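Local coordinates for 43.8 kDa insecticidal crystal protein (Bacillus thuringiensis, PDB 4JP0), which acts together with Cry34Ab1 as a binary insecticidal toxin against western corn rootworm, probably targeting the larval midgut epithelium, at residues A[46-51]-A[195-200]. Residues are numbered along the deposited sequence; the frame is centred on the assembly and turned at random.
Sequences KWFLFP and TQIKTT
Ile197 reaches from the helix to the strand with its CD1 methyl, which meets Phe48 and Phe50, and the contact is wholly apolar. The methyl abuts the rim of the Phe50 ring, close to level with it, with Ile197 CD1 4.0 Å from both CE1 and CZ of Phe50. Ile197 CD1 lies 4.2 Å from Phe48 CB and meets the Phe48 ring obliquely. Ile197 is nearly fully extended, with CG1 anti to the backbone N (chi1 -157°) and chi2 at 161°, which carries CD1 away from the helix and against the two phenylalanines. These are alternate residues on one face of the strand, and CD2 of Phe48 sits 3.5 Å above the plane of the Phe50 ring, toward its rim.

No hydrogen bond crosses between the two segments; within the helix, Thr199 OG1 donates to Thr195 O at 2.8 Å, tying the last turn, with the donor above the carbonyl plane.

The contact joins the ricin B-type beta-trefoil region to the P42 insecticidal crystal toxin region. Strand 43-52 pairs with strand 56-61, whose Thr60 touches both Phe50 and Ile197; Tyr202, at the start of strand 202-221, packs edge-to-face with Phe50 and also touches Phe48, extending this buried interface beyond helix 193-199.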
ATOM      1  N   LYS A  46      -4.005  26.810   8.222  1.00 12.55           N
ATOM      2  CA  LYS A  46      -3.812  25.474   8.799  1.00 13.23           C
ATOM      3  C   LYS A  46      -3.258  24.539   7.763  1.00 13.11           C
ATOM      4  O   LYS A  46      -3.845  24.415   6.699  1.00 12.38           O
ATOM      5  CB  LYS A  46      -5.133  24.901   9.321  1.00 13.93           C
ATOM      6  CG  LYS A  46      -5.664  25.625  10.572  1.00 15.23           C
ATOM      7  CD  LYS A  46      -6.949  24.987  11.085  1.00 18.61           C
ATOM      8  CE  LYS A  46      -7.559  25.817  12.218  1.00 21.99           C
ATOM      9  NZ  LYS A  46      -8.691  25.101  12.891  1.00 23.17           N
ATOM     10  N   TRP A  47      -2.168  23.861   8.127  1.00 11.82           N
ATOM     11  CA  TRP A  47      -1.446  22.996   7.210  1.00 13.58           C
ATOM     12  C   TRP A  47      -1.250  21.604   7.828  1.00 13.61           C
ATOM     13  O   TRP A  47      -1.037  21.481   9.046  1.00 13.73           O
ATOM     14  CB  TRP A  47      -0.075  23.620   6.844  1.00 13.68           C
ATOM     15  CG  TRP A  47      -0.249  24.977   6.377  1.00 15.01           C
ATOM     16  CD1 TRP A  47       0.073  26.132   7.045  1.00 16.16           C
ATOM     17  CD2 TRP A  47      -0.851  25.369   5.151  1.00 14.41           C
ATOM     18  NE1 TRP A  47      -0.293  27.217   6.286  1.00 14.23           N
ATOM     19  CE2 TRP A  47      -0.894  26.776   5.135  1.00 18.32           C
ATOM     20  CE3 TRP A  47      -1.409  24.663   4.061  1.00 15.79           C
ATOM     21  CZ2 TRP A  47      -1.461  27.505   4.063  1.00 18.91           C
ATOM     22  CZ3 TRP A  47      -1.960  25.388   2.986  1.00 16.77           C
ATOM     23  CH2 TRP A  47      -1.960  26.794   3.002  1.00 19.40           C
ATOM     24  N   PHE A  48      -1.370  20.568   6.996  1.00 12.61           N
ATOM     25  CA  PHE A  48      -1.165  19.187   7.466  1.00 13.26           C
ATOM     26  C   PHE A  48      -0.004  18.587   6.716  1.00 13.47           C
ATOM     27  O   PHE A  48       0.046  18.648   5.467  1.00 13.20           O
ATOM     28  CB  PHE A  48      -2.433  18.345   7.239  1.00 14.29           C
ATOM     29  CG  PHE A  48      -2.502  17.121   8.087  1.00 13.80           C
ATOM     30  CD1 PHE A  48      -3.251  17.128   9.259  1.00 13.84           C
ATOM     31  CD2 PHE A  48      -1.840  15.949   7.714  1.00 13.16           C
ATOM     32  CE1 PHE A  48      -3.326  16.001  10.058  1.00 14.91           C
ATOM     33  CE2 PHE A  48      -1.907  14.809   8.525  1.00 13.22           C
ATOM     34  CZ  PHE A  48      -2.656  14.841   9.693  1.00 15.69           C
ATOM     35  N   LEU A  49       0.962  18.060   7.458  1.00 11.97           N
ATOM     36  CA  LEU A  49       2.129  17.470   6.837  1.00 13.59           C
ATOM     37  C   LEU A  49       1.911  15.983   6.646  1.00 13.48           C
ATOM     38  O   LEU A  49       1.512  15.305   7.577  1.00 13.49           O
ATOM     39  CB  LEU A  49       3.336  17.621   7.753  1.00 13.41           C
ATOM     40  CG  LEU A  49       3.781  19.021   8.121  1.00 17.31           C
ATOM     41  CD1 LEU A  49       5.109  18.930   8.893  1.00 18.94           C
ATOM     42  CD2 LEU A  49       3.933  19.845   6.855  1.00 18.89           C
ATOM     43  N   PHE A  50       2.113  15.491   5.432  1.00 12.65           N
ATOM     44  CA  PHE A  50       2.141  14.020   5.214  1.00 14.67           C
ATOM     45  C   PHE A  50       3.559  13.590   4.852  1.00 14.32           C
ATOM     46  O   PHE A  50       4.237  14.262   4.062  1.00 15.12           O
ATOM     47  CB  PHE A  50       1.204  13.623   4.098  1.00 14.12           C
ATOM     48  CG  PHE A  50      -0.270  13.735   4.472  1.00 14.77           C
ATOM     49  CD1 PHE A  50      -1.071  14.691   3.901  1.00 16.32           C
ATOM     50  CD2 PHE A  50      -0.831  12.873   5.390  1.00 14.90           C
ATOM     51  CE1 PHE A  50      -2.421  14.766   4.193  1.00 15.77           C
ATOM     52  CE2 PHE A  50      -2.186  12.967   5.716  1.00 15.73           C
ATOM     53  CZ  PHE A  50      -2.976  13.909   5.101  1.00 14.79           C
ATOM     54  N   PRO A  51       4.023  12.483   5.419  1.00 13.95           N
ATOM     55  CA  PRO A  51       5.374  12.014   5.144  1.00 15.25           C
ATOM     56  C   PRO A  51       5.385  11.149   3.876  1.00 16.16           C
ATOM     57  O   PRO A  51       4.432  10.404   3.619  1.00 15.19           O
ATOM     58  CB  PRO A  51       5.696  11.164   6.385  1.00 15.88           C
ATOM     59  CG  PRO A  51       4.330  10.503   6.717  1.00 13.65           C
ATOM     60  CD  PRO A  51       3.283  11.557   6.311  1.00 14.66           C
ATOM     61  N   THR A 195     -13.885  16.862   4.406  1.00 19.57           N
ATOM     62  CA  THR A 195     -14.369  16.004   5.457  1.00 20.21           C
ATOM     63  C   THR A 195     -13.419  14.822   5.652  1.00 19.75           C
ATOM     64  O   THR A 195     -13.194  14.368   6.775  1.00 18.92           O
ATOM     65  CB  THR A 195     -15.759  15.479   5.126  1.00 21.59           C
ATOM     66  OG1 THR A 195     -16.639  16.594   4.935  1.00 23.22           O
ATOM     67  CG2 THR A 195     -16.344  14.773   6.342  1.00 23.32           C
ATOM     68  N   GLN A 196     -12.878  14.342   4.536  1.00 18.42           N
ATOM     69  CA  GLN A 196     -11.880  13.293   4.537  1.00 18.03           C
ATOM     70  C   GLN A 196     -10.661  13.592   5.438  1.00 17.67           C
ATOM     71  O   GLN A 196     -10.282  12.800   6.314  1.00 16.14           O
ATOM     72  CB  GLN A 196     -11.409  13.054   3.091  1.00 17.49           C
ATOM     73  CG  GLN A 196     -10.494  11.855   2.959  1.00 19.41           C
ATOM     74  CD  GLN A 196      -9.876  11.733   1.592  1.00 20.21           C
ATOM     75  OE1 GLN A 196      -9.308  12.701   1.090  1.00 18.46           O
ATOM     76  NE2 GLN A 196      -9.974  10.539   0.979  1.00 18.64           N
ATOM     77  N   ILE A 197     -10.027  14.728   5.211  1.00 15.54           N
ATOM     78  CA  ILE A 197      -8.854  15.037   5.998  1.00 15.80           C
ATOM     79  C   ILE A 197      -9.181  15.290   7.494  1.00 16.54           C
ATOM     80  O   ILE A 197      -8.328  15.108   8.342  1.00 15.77           O
ATOM     81  CB  ILE A 197      -8.057  16.212   5.377  1.00 14.73           C
ATOM     82  CG1 ILE A 197      -6.598  16.146   5.860  1.00 13.18           C
ATOM     83  CG2 ILE A 197      -8.708  17.557   5.745  1.00 14.17           C
ATOM     84  CD1 ILE A 197      -5.638  16.942   4.992  1.00 14.05           C
ATOM     85  N   LYS A 198     -10.397  15.747   7.795  1.00 17.03           N
ATOM     86  CA  LYS A 198     -10.778  16.023   9.169  1.00 20.19           C
ATOM     87  C   LYS A 198     -11.124  14.778   9.959  1.00 20.71           C
ATOM     88  O   LYS A 198     -10.946  14.758  11.187  1.00 23.08           O
ATOM     89  CB  LYS A 198     -11.973  17.001   9.204  1.00 19.57           C
ATOM     90  CG  LYS A 198     -11.514  18.397   8.969  1.00 21.77           C
ATOM     91  CD  LYS A 198     -12.660  19.368   8.701  1.00 29.06           C
ATOM     92  CE  LYS A 198     -13.448  19.685   9.920  1.00 32.65           C
ATOM     93  NZ  LYS A 198     -14.836  20.109   9.520  1.00 34.79           N
ATOM     94  N   THR A 199     -11.568  13.741   9.264  1.00 19.58           N
ATOM     95  CA  THR A 199     -12.037  12.549   9.933  1.00 21.17           C
ATOM     96  C   THR A 199     -11.181  11.328   9.684  1.00 19.94           C
ATOM     97  O   THR A 199     -11.135  10.458  10.535  1.00 20.02           O
ATOM     98  CB  THR A 199     -13.503  12.208   9.567  1.00 21.10           C
ATOM     99  OG1 THR A 199     -13.615  11.966   8.158  1.00 21.22           O
ATOM    100  CG2 THR A 199     -14.417  13.403   9.852  1.00 23.02           C
ATOM    101  N   THR A 200     -10.505  11.241   8.553  1.00 18.23           N
ATOM    102  CA  THR A 200      -9.722  10.072   8.261  1.00 17.33           C
ATOM    103  C   THR A 200      -8.440  10.447   7.505  1.00 15.92           C
ATOM    104  O   THR A 200      -8.249  10.026   6.440  1.00 15.46           O
ATOM    105  CB  THR A 200     -10.557   8.966   7.516  1.00 18.32           C
ATOM    106  OG1 THR A 200      -9.715   7.907   7.148  1.00 16.61           O
ATOM    107  CG2 THR A 200     -11.210   9.510   6.289  1.00 18.26           C
TER